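Local coordinates for putative dihydrodipicolinate synthase family protein (Coccidioides immitis, PDB 3QFE) that is a putative member of the dihydrodipicolinate synthase family, built as a single-chain parallel beta/alpha barrel, whose own function remains to be established, at residues I14-F22 against S33-L41; R63-R74 against E97-N108. All coordinates share one frame; numbering follows the deposited sequence. Where two conformers were deposited one is given.

Contact 1: residues I14-F22 against S33-L41; sequences IWCPAVTFF and SQERYYAYL
Cys16, Ala18 and Phe21 meet Leu41, Tyr38 and Gln34 in turn, so the chain leaving the C-terminal end of strand 13-17 runs back along helix 31-42 toward its N-terminal part, the closest CA pair being Phe21 and Gln34 at 6.0 Å. Gln34 does the polar work. Its chain folds at chi2 (73°), which brings the amide up against the loop backbone; there OE1 accepts from Phe21 N at 2.9 Å in an almost straight bond (174°), while NE2 donates to Val19 O at 3.1 Å, in the carbonyl plane. Phe21 turns its ring edge-on to Tyr37 in an offset edge-to-face pair, planes 66° apart, with CE2 just 3.4 Å from Tyr37 CG; Ser33 CB covers one face of the Phe21 ring. Farther along, the methyl of Ala18 abuts the edge of Tyr38 at CE1, 3.3 Å away, and Cys16 SG rests on Leu41 CD1. One water joins Val19 O, Thr20 OG1 and Tyr38 OH, and Thr20 OG1 also hydrogen-bonds Ala56 O; a second water links Phe21 O to Gln34 OE1. Tyr37 OH reaches past Val19 CG2 to Asn223. All touching residues are buried, and one amide satisfies a C=O and an N-H of the two consecutive peptide groups that flank Thr20, which probably helps to hold the loop's course along the helix.

Contact 2: residues R63-R74 against E97-N108; sequences REERAQLIATAR and EHINDASVAGAN
The Arg63 guanidinium carries the carboxylate of Glu97 over one face, stacked with the planes 12° apart, and takes Asp101 at its edge. The edge contact is a side-on salt bridge: NE donates to Asp101 OD2 at 2.7 Å and NH2 to Asp101 OD1 at 3.0 Å, both to syn lone pairs, whereas Glu97 interacts through charge alone. The extended Arg63 chain reaches over to the neighbouring helix to do this, and a water ties Asp101 OD2 back to Arg63 O. The Arg66 guanidinium lies flat on one face of the His98 imidazole, centres 4.1 Å apart, with Arg66 CD also over that face; ND1 of the ring is bonded to Val87 O. At the other end Arg74, bent at chi2 and chi3, curls its guanidinium edge onto Gly106 O, which accepts from NE at 2.9 Å and from NH2 at 2.8 Å; NH2 also donates to Asn108 OD1 at 2.8 Å, from above the carbonyl plane. NH1 goes to Phe81 O and Gly78 O. Between these polar ends Ile70 fits against Ala102, Ala105 and Ala107, and Ala71 CA comes to 3.5 Å from Ala105 O. The axes pass 8.6 Å apart at a crossing of -30°. Arg74 thus grips the carbonyl of the glycine in a Schellman motif, and the whole is the packing of successive, roughly parallel outer helices characteristic of a beta/alpha barrel.

Contacts 1 and 2 follow one another along the chain and sit side by side in the barrel, their centres about 15 Å apart. Helix 63-77 joins them: while one flank meets 97-108, another packs on helix 31-42, where Tyr38 CD2 lies 3.4 Å from Ala73 CA and Gln34 CG 3.8 Å from Leu69 CD2. Tyr38 and Gln34 therefore serve both the loop of contact 1 and the next helix of the outer layer. Contact 1 is the more deeply buried, joining strand 13-17 and its following loop to a helix; contact 2 joins helix to helix and is partly solvent-facing. The modelled calcium ion, at Ala315 and Ser318, involves neither contact.

Contact 1: residues I14-F22 against S33-L41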
loop_
_atom_site.group_PDB
_atom_site.type_symbol
_atom_site.label_atom_id
_atom_site.label_comp_id
_atom_site.label_asym_id
_atom_site.label_seq_id
_atom_site.Cartn_x
_atom_site.Cartn_y
_atom_site.Cartn_z
ATOM N N ILE A 14 9.872 -2.812 -0.076
ATOM C CA ILE A 14 8.780 -2.747 0.873
ATOM C C ILE A 14 8.082 -1.414 0.747
ATOM O O ILE A 14 8.707 -0.354 0.921
ATOM C CB ILE A 14 9.273 -2.887 2.324
ATOM C CG1 ILE A 14 9.917 -4.242 2.542
ATOM C CG2 ILE A 14 8.107 -2.792 3.301
ATOM C CD1 ILE A 14 8.926 -5.426 2.392
ATOM N N TRP A 15 6.783 -1.476 0.467
ATOM C CA TRP A 15 5.956 -0.304 0.281
ATOM C C TRP A 15 4.909 -0.241 1.379
ATOM O O TRP A 15 4.412 -1.276 1.812
ATOM C CB TRP A 15 5.244 -0.373 -1.069
ATOM C CG TRP A 15 6.181 -0.293 -2.233
ATOM C CD1 TRP A 15 7.141 -1.210 -2.595
ATOM C CD2 TRP A 15 6.246 0.761 -3.203
ATOM N NE1 TRP A 15 7.800 -0.777 -3.718
ATOM C CE2 TRP A 15 7.265 0.420 -4.119
ATOM C CE3 TRP A 15 5.521 1.945 -3.401
ATOM C CZ2 TRP A 15 7.599 1.233 -5.195
ATOM C CZ3 TRP A 15 5.852 2.751 -4.468
ATOM C CH2 TRP A 15 6.884 2.388 -5.355
ATOM N N CYS A 16 4.576 0.970 1.824
ATOM C CA CYS A 16 3.530 1.144 2.829
ATOM C C CYS A 16 2.289 1.867 2.280
ATOM O O CYS A 16 2.415 2.969 1.731
ATOM C CB CYS A 16 4.036 1.892 4.064
ATOM S SG CYS A 16 2.679 2.241 5.239
ATOM N N PRO A 17 1.094 1.256 2.452
ATOM C CA PRO A 17 -0.156 1.930 2.119
ATOM C C PRO A 17 -0.628 2.755 3.335
ATOM O O PRO A 17 -1.250 2.210 4.277
ATOM C CB PRO A 17 -1.103 0.768 1.801
ATOM C CG PRO A 17 -0.619 -0.351 2.703
ATOM C CD PRO A 17 0.866 -0.122 2.928
ATOM N N ALA A 18 -0.319 4.053 3.292
ATOM C CA ALA A 18 -0.434 4.941 4.446
ATOM C C ALA A 18 -1.882 5.164 4.886
ATOM O O ALA A 18 -2.782 5.279 4.055
ATOM C CB ALA A 18 0.234 6.270 4.145
ATOM N N VAL A 19 -2.101 5.217 6.197
ATOM C CA VAL A 19 -3.421 5.547 6.738
ATOM C C VAL A 19 -3.692 7.052 6.580
ATOM O O VAL A 19 -2.774 7.811 6.265
ATOM C CB VAL A 19 -3.574 5.102 8.217
ATOM C CG1 VAL A 19 -3.607 3.577 8.300
ATOM C CG2 VAL A 19 -2.473 5.663 9.096
ATOM N N THR A 20 -4.941 7.474 6.826
ATOM C CA THR A 20 -5.349 8.872 6.686
ATOM C C THR A 20 -5.815 9.501 7.995
ATOM O O THR A 20 -6.623 8.917 8.729
ATOM C CB THR A 20 -6.465 8.980 5.637
ATOM O OG1 THR A 20 -5.964 8.499 4.395
ATOM C CG2 THR A 20 -6.965 10.442 5.463
ATOM N N PHE A 21 -5.329 10.714 8.252
ATOM C CA PHE A 21 -5.651 11.501 9.435
ATOM C C PHE A 21 -6.866 12.405 9.178
ATOM O O PHE A 21 -6.919 13.078 8.153
ATOM C CB PHE A 21 -4.439 12.392 9.800
ATOM C CG PHE A 21 -3.290 11.640 10.442
ATOM C CD1 PHE A 21 -3.151 11.603 11.830
ATOM C CD2 PHE A 21 -2.371 10.951 9.674
ATOM C CE1 PHE A 21 -2.077 10.901 12.441
ATOM C CE2 PHE A 21 -1.325 10.237 10.278
ATOM C CZ PHE A 21 -1.175 10.227 11.672
ATOM N N PHE A 22 -7.816 12.443 10.124
ATOM C CA PHE A 22 -8.988 13.313 10.029
ATOM C C PHE A 22 -9.120 14.154 11.280
ATOM O O PHE A 22 -9.070 13.619 12.411
ATOM C CB PHE A 22 -10.299 12.512 9.877
ATOM C CG PHE A 22 -10.363 11.666 8.643
ATOM C CD1 PHE A 22 -10.511 12.258 7.374
ATOM C CD2 PHE A 22 -10.305 10.277 8.734
ATOM C CE1 PHE A 22 -10.582 11.492 6.232
ATOM C CE2 PHE A 22 -10.382 9.494 7.587
ATOM C CZ PHE A 22 -10.502 10.108 6.332
ATOM N N SER A 33 -0.633 17.018 10.194
ATOM C CA SER A 33 -0.249 15.730 10.744
ATOM C C SER A 33 0.116 14.724 9.653
ATOM O O SER A 33 1.110 14.008 9.767
ATOM C CB SER A 33 -1.330 15.190 11.662
ATOM O OG SER A 33 -1.616 16.175 12.642
ATOM N N GLN A 34 -0.686 14.686 8.588
ATOM C CA GLN A 34 -0.460 13.784 7.477
ATOM C C GLN A 34 0.938 13.940 6.881
ATOM O O GLN A 34 1.584 12.948 6.539
ATOM C CB GLN A 34 -1.504 14.033 6.369
ATOM C CG GLN A 34 -1.574 12.904 5.370
ATOM C CD GLN A 34 -2.235 11.672 5.947
ATOM O OE1 GLN A 34 -3.421 11.678 6.275
ATOM N NE2 GLN A 34 -1.477 10.623 6.090
ATOM N N GLU A 35 1.380 15.177 6.697
ATOM C CA GLU A 35 2.711 15.413 6.154
ATOM C C GLU A 35 3.826 14.868 7.089
ATOM O O GLU A 35 4.760 14.217 6.608
ATOM C CB GLU A 35 2.940 16.893 5.863
ATOM C CG GLU A 35 4.085 17.125 4.890
ATOM C CD GLU A 35 4.531 18.573 4.826
ATOM O OE1 GLU A 35 3.764 19.431 5.281
ATOM O OE2 GLU A 35 5.645 18.871 4.324
ATOM N N ARG A 36 3.701 15.129 8.394
ATOM C CA ARG A 36 4.628 14.606 9.396
ATOM C C ARG A 36 4.724 13.105 9.309
ATOM O O ARG A 36 5.818 12.541 9.376
ATOM C CB ARG A 36 4.201 14.984 10.821
ATOM C CG ARG A 36 4.305 16.449 11.111
ATOM C CD ARG A 36 4.125 16.751 12.585
ATOM N NE ARG A 36 4.384 18.167 12.839
ATOM C CZ ARG A 36 4.189 18.761 14.011
ATOM N NH1 ARG A 36 4.459 20.057 14.150
ATOM N NH2 ARG A 36 3.726 18.059 15.040
ATOM N N TYR A 37 3.570 12.460 9.149
ATOM C CA TYR A 37 3.459 11.009 9.183
ATOM C C TYR A 37 4.055 10.357 7.939
ATOM O O TYR A 37 4.865 9.451 8.047
ATOM C CB TYR A 37 1.991 10.611 9.358
ATOM C CG TYR A 37 1.754 9.117 9.424
ATOM C CD1 TYR A 37 2.132 8.373 10.553
ATOM C CD2 TYR A 37 1.168 8.447 8.365
ATOM C CE1 TYR A 37 1.912 7.000 10.627
ATOM C CE2 TYR A 37 0.947 7.073 8.418
ATOM C CZ TYR A 37 1.322 6.352 9.557
ATOM O OH TYR A 37 1.101 4.982 9.608
ATOM N N TYR A 38 3.668 10.841 6.759
ATOM C CA TYR A 38 4.248 10.374 5.502
ATOM C C TYR A 38 5.773 10.535 5.494
ATOM O O TYR A 38 6.496 9.647 5.022
ATOM C CB TYR A 38 3.709 11.187 4.336
ATOM C CG TYR A 38 2.275 10.942 3.875
ATOM C CD1 TYR A 38 1.648 9.726 4.044
ATOM C CD2 TYR A 38 1.581 11.946 3.209
ATOM C CE1 TYR A 38 0.348 9.526 3.582
ATOM C CE2 TYR A 38 0.293 11.753 2.726
ATOM C CZ TYR A 38 -0.314 10.544 2.921
ATOM O OH TYR A 38 -1.582 10.362 2.459
ATOM N N ALA A 39 6.257 11.688 5.978
ATOM C CA ALA A 39 7.678 11.972 5.986
ATOM C C ALA A 39 8.384 10.973 6.913
ATOM O O ALA A 39 9.411 10.389 6.552
ATOM C CB ALA A 39 7.932 13.389 6.402
ATOM N N TYR A 40 7.809 10.740 8.086
ATOM C CA TYR A 40 8.372 9.762 9.006
ATOM C C TYR A 40 8.465 8.367 8.352
ATOM O O TYR A 40 9.504 7.684 8.450
ATOM C CB TYR A 40 7.538 9.678 10.273
ATOM C CG TYR A 40 8.145 8.722 11.273
ATOM C CD1 TYR A 40 9.193 9.129 12.102
ATOM C CD2 TYR A 40 7.696 7.407 11.367
ATOM C CE1 TYR A 40 9.757 8.259 13.000
ATOM C CE2 TYR A 40 8.269 6.519 12.259
ATOM C CZ TYR A 40 9.297 6.947 13.069
ATOM O OH TYR A 40 9.871 6.079 13.957
ATOM N N LEU A 41 7.386 7.935 7.691
ATOM C CA LEU A 41 7.394 6.613 7.037
ATOM C C LEU A 41 8.459 6.532 5.940
ATOM O O LEU A 41 9.169 5.524 5.830
ATOM C CB LEU A 41 6.023 6.251 6.451
ATOM C CG LEU A 41 4.829 6.085 7.389
ATOM C CD1 LEU A 41 3.626 5.718 6.536
ATOM C CD2 LEU A 41 5.067 5.022 8.447
HETATM O O HOH W 1 -3.289 8.958 3.825
HETATM O O HOH W 2 -5.251 13.756 6.485
#

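Contact 2: residues R63-R74 against E97-N108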
loop_
_atom_site.group_PDB
_atom_site.type_symbol
_atom_site.label_atom_id
_atom_site.label_comp_id
_atom_site.label_asym_id
_atom_site.label_seq_id
_atom_site.Cartn_x
_atom_site.Cartn_y
_atom_site.Cartn_z
ATOM N N ARG A 63 -13.020 13.785 -4.403
ATOM C CA ARG A 63 -11.998 13.892 -5.434
ATOM C C ARG A 63 -10.890 14.879 -5.037
ATOM O O ARG A 63 -9.699 14.604 -5.202
ATOM C CB ARG A 63 -12.635 14.312 -6.752
ATOM C CG ARG A 63 -11.640 14.808 -7.776
ATOM C CD ARG A 63 -12.301 15.659 -8.830
ATOM N NE ARG A 63 -11.364 15.890 -9.912
ATOM C CZ ARG A 63 -11.475 16.836 -10.848
ATOM N NH1 ARG A 63 -12.517 17.672 -10.871
ATOM N NH2 ARG A 63 -10.539 16.931 -11.782
ATOM N N GLU A 64 -11.290 16.032 -4.524
ATOM C CA GLU A 64 -10.344 17.045 -4.083
ATOM C C GLU A 64 -9.446 16.560 -2.919
ATOM O O GLU A 64 -8.240 16.840 -2.880
ATOM C CB GLU A 64 -11.119 18.299 -3.709
ATOM C CG GLU A 64 -10.275 19.437 -3.280
ATOM C CD GLU A 64 -10.990 20.777 -3.391
ATOM O OE1 GLU A 64 -12.060 20.857 -4.066
ATOM O OE2 GLU A 64 -10.451 21.751 -2.808
ATOM N N GLU A 65 -10.025 15.822 -1.984
ATOM C CA GLU A 65 -9.237 15.303 -0.872
ATOM C C GLU A 65 -8.188 14.322 -1.373
ATOM O O GLU A 65 -7.031 14.355 -0.932
ATOM C CB GLU A 65 -10.133 14.683 0.201
ATOM C CG GLU A 65 -10.906 15.764 0.979
ATOM C CD GLU A 65 -12.012 15.207 1.877
ATOM O OE1 GLU A 65 -12.432 14.056 1.681
ATOM O OE2 GLU A 65 -12.467 15.934 2.784
ATOM N N ARG A 66 -8.587 13.470 -2.318
ATOM C CA ARG A 66 -7.662 12.547 -2.946
ATOM C C ARG A 66 -6.428 13.248 -3.470
ATOM O O ARG A 66 -5.318 12.795 -3.223
ATOM C CB ARG A 66 -8.327 11.795 -4.101
ATOM C CG ARG A 66 -9.195 10.631 -3.664
ATOM C CD ARG A 66 -9.997 10.159 -4.869
ATOM N NE ARG A 66 -10.711 8.924 -4.620
ATOM C CZ ARG A 66 -10.180 7.709 -4.748
ATOM N NH1 ARG A 66 -8.908 7.576 -5.120
ATOM N NH2 ARG A 66 -10.936 6.632 -4.509
ATOM N N ALA A 67 -6.634 14.330 -4.214
ATOM C CA ALA A 67 -5.537 15.109 -4.825
ATOM C C ALA A 67 -4.658 15.794 -3.780
ATOM O O ALA A 67 -3.454 15.919 -3.968
ATOM C CB ALA A 67 -6.106 16.178 -5.831
ATOM N N GLN A 68 -5.273 16.289 -2.709
ATOM C CA GLN A 68 -4.519 16.957 -1.645
ATOM C C GLN A 68 -3.607 15.953 -0.954
ATOM O O GLN A 68 -2.485 16.282 -0.588
ATOM C CB GLN A 68 -5.444 17.634 -0.621
ATOM C CG GLN A 68 -6.061 18.864 -1.198
ATOM C CD GLN A 68 -7.254 19.395 -0.408
ATOM O OE1 GLN A 68 -7.831 18.705 0.450
ATOM N NE2 GLN A 68 -7.628 20.641 -0.701
ATOM N N LEU A 69 -4.076 14.727 -0.789
ATOM C CA LEU A 69 -3.256 13.748 -0.099
ATOM C C LEU A 69 -2.058 13.385 -0.943
ATOM O O LEU A 69 -0.956 13.295 -0.419
ATOM C CB LEU A 69 -4.054 12.525 0.277
ATOM C CG LEU A 69 -5.030 12.704 1.434
ATOM C CD1 LEU A 69 -5.789 11.392 1.568
ATOM C CD2 LEU A 69 -4.262 13.018 2.738
ATOM N N ILE A 70 -2.257 13.229 -2.257
ATOM C CA ILE A 70 -1.145 12.900 -3.126
ATOM C C ILE A 70 -0.124 14.021 -3.076
ATOM O O ILE A 70 1.061 13.758 -2.867
ATOM C CB ILE A 70 -1.571 12.605 -4.581
ATOM C CG1 ILE A 70 -2.520 11.390 -4.597
ATOM C CG2 ILE A 70 -0.338 12.259 -5.433
ATOM C CD1 ILE A 70 -3.262 11.172 -5.952
ATOM N N ALA A 71 -0.585 15.265 -3.222
ATOM C CA ALA A 71 0.293 16.441 -3.193
ATOM C C ALA A 71 1.030 16.552 -1.845
ATOM O O ALA A 71 2.211 16.902 -1.778
ATOM C CB ALA A 71 -0.536 17.734 -3.465
ATOM N N THR A 72 0.321 16.232 -0.772
ATOM C CA THR A 72 0.899 16.255 0.564
ATOM C C THR A 72 1.964 15.144 0.677
ATOM O O THR A 72 3.065 15.397 1.194
ATOM C CB THR A 72 -0.210 16.166 1.649
ATOM O OG1 THR A 72 -1.026 17.340 1.568
ATOM C CG2 THR A 72 0.371 16.048 3.062
ATOM N N ALA A 73 1.662 13.948 0.154
ATOM C CA ALA A 73 2.649 12.887 0.097
ATOM C C ALA A 73 3.906 13.363 -0.617
ATOM O O ALA A 73 5.000 13.298 -0.032
ATOM C CB ALA A 73 2.088 11.609 -0.545
ATOM N N ARG A 74 3.768 13.896 -1.838
ATOM C CA ARG A 74 4.949 14.344 -2.604
ATOM C C ARG A 74 5.799 15.366 -1.833
ATOM O O ARG A 74 7.019 15.284 -1.829
ATOM C CB ARG A 74 4.543 14.893 -3.979
ATOM C CG ARG A 74 5.686 15.523 -4.809
ATOM C CD ARG A 74 6.782 14.486 -5.062
ATOM N NE ARG A 74 6.292 13.331 -5.828
ATOM C CZ ARG A 74 6.858 12.120 -5.820
ATOM N NH1 ARG A 74 7.935 11.873 -5.068
ATOM N NH2 ARG A 74 6.329 11.132 -6.558
ATOM N N GLU A 97 -10.189 10.613 -14.445
ATOM C CA GLU A 97 -10.139 11.851 -13.681
ATOM C C GLU A 97 -9.184 11.717 -12.467
ATOM O O GLU A 97 -8.298 12.571 -12.276
ATOM C CB GLU A 97 -11.557 12.265 -13.266
ATOM C CG GLU A 97 -11.624 13.465 -12.339
ATOM C CD GLU A 97 -13.064 13.915 -12.092
ATOM O OE1 GLU A 97 -13.705 13.449 -11.098
ATOM O OE2 GLU A 97 -13.547 14.719 -12.910
ATOM N N HIS A 98 -9.334 10.638 -11.681
ATOM C CA HIS A 98 -8.394 10.366 -10.590
ATOM C C HIS A 98 -6.963 10.259 -11.072
ATOM O O HIS A 98 -6.059 10.843 -10.461
ATOM C CB HIS A 98 -8.729 9.070 -9.867
ATOM C CG HIS A 98 -10.004 9.121 -9.096
ATOM N ND1 HIS A 98 -10.668 7.984 -8.693
ATOM C CD2 HIS A 98 -10.734 10.169 -8.644
ATOM C CE1 HIS A 98 -11.752 8.331 -8.019
ATOM N NE2 HIS A 98 -11.827 9.650 -7.998
ATOM N N ILE A 99 -6.744 9.514 -12.161
ATOM C CA ILE A 99 -5.396 9.401 -12.687
ATOM C C ILE A 99 -4.794 10.767 -13.056
ATOM O O ILE A 99 -3.691 11.087 -12.621
ATOM C CB ILE A 99 -5.314 8.420 -13.884
ATOM C CG1 ILE A 99 -5.527 6.965 -13.403
ATOM C CG2 ILE A 99 -3.975 8.579 -14.584
ATOM C CD1 ILE A 99 -5.620 5.919 -14.565
ATOM N N ASN A 100 -5.531 11.570 -13.827
ATOM C CA ASN A 100 -5.055 12.883 -14.201
ATOM C C ASN A 100 -4.810 13.783 -12.989
ATOM O O ASN A 100 -3.828 14.519 -12.955
ATOM C CB ASN A 100 -5.990 13.514 -15.243
ATOM C CG ASN A 100 -5.774 12.920 -16.629
ATOM O OD1 ASN A 100 -4.650 12.909 -17.141
ATOM N ND2 ASN A 100 -6.826 12.393 -17.220
ATOM N N ASP A 101 -5.695 13.702 -11.995
ATOM C CA ASP A 101 -5.484 14.422 -10.738
ATOM C C ASP A 101 -4.183 13.968 -10.090
ATOM O O ASP A 101 -3.408 14.815 -9.634
ATOM C CB ASP A 101 -6.639 14.201 -9.757
ATOM C CG ASP A 101 -7.910 14.931 -10.182
ATOM O OD1 ASP A 101 -7.864 15.751 -11.128
ATOM O OD2 ASP A 101 -8.957 14.682 -9.562
ATOM N N ALA A 102 -3.951 12.650 -10.070
ATOM C CA ALA A 102 -2.755 12.060 -9.451
ATOM C C ALA A 102 -1.487 12.528 -10.139
ATOM O O ALA A 102 -0.487 12.834 -9.491
ATOM C CB ALA A 102 -2.825 10.505 -9.444
ATOM N N SER A 103 -1.551 12.572 -11.461
ATOM C CA SER A 103 -0.436 13.000 -12.264
ATOM C C SER A 103 -0.069 14.436 -11.921
ATOM O O SER A 103 1.089 14.719 -11.601
ATOM C CB SER A 103 -0.787 12.865 -13.738
ATOM O OG SER A 103 0.315 13.241 -14.531
ATOM N N VAL A 104 -1.055 15.330 -11.955
ATOM C CA VAL A 104 -0.828 16.735 -11.593
ATOM C C VAL A 104 -0.291 16.880 -10.135
ATOM O O VAL A 104 0.571 17.693 -9.869
ATOM C CB VAL A 104 -2.107 17.626 -11.840
ATOM C CG1 VAL A 104 -1.899 19.074 -11.344
ATOM C CG2 VAL A 104 -2.491 17.644 -13.344
ATOM N N ALA A 105 -0.760 16.049 -9.224
ATOM C CA ALA A 105 -0.384 16.195 -7.824
ATOM C C ALA A 105 1.001 15.608 -7.513
ATOM O O ALA A 105 1.515 15.807 -6.434
ATOM C CB ALA A 105 -1.454 15.609 -6.929
ATOM N N GLY A 106 1.598 14.896 -8.467
ATOM C CA GLY A 106 2.959 14.407 -8.335
ATOM C C GLY A 106 3.198 12.912 -8.161
ATOM O O GLY A 106 4.318 12.522 -7.853
ATOM N N ALA A 107 2.188 12.057 -8.337
ATOM C CA ALA A 107 2.394 10.594 -8.252
ATOM C C ALA A 107 3.317 10.054 -9.370
ATOM O O ALA A 107 3.454 10.704 -10.416
ATOM C CB ALA A 107 1.066 9.873 -8.258
ATOM N N ASN A 108 3.985 8.907 -9.146
ATOM C CA ASN A 108 4.833 8.284 -10.190
ATOM C C ASN A 108 4.092 7.154 -10.904
ATOM O O ASN A 108 4.340 6.874 -12.094
ATOM C CB ASN A 108 6.140 7.709 -9.623
ATOM C CG ASN A 108 6.919 8.704 -8.789
ATOM O OD1 ASN A 108 6.959 8.607 -7.559
ATOM N ND2 ASN A 108 7.539 9.660 -9.440
HETATM O O HOH W 3 -8.548 12.948 -7.414
#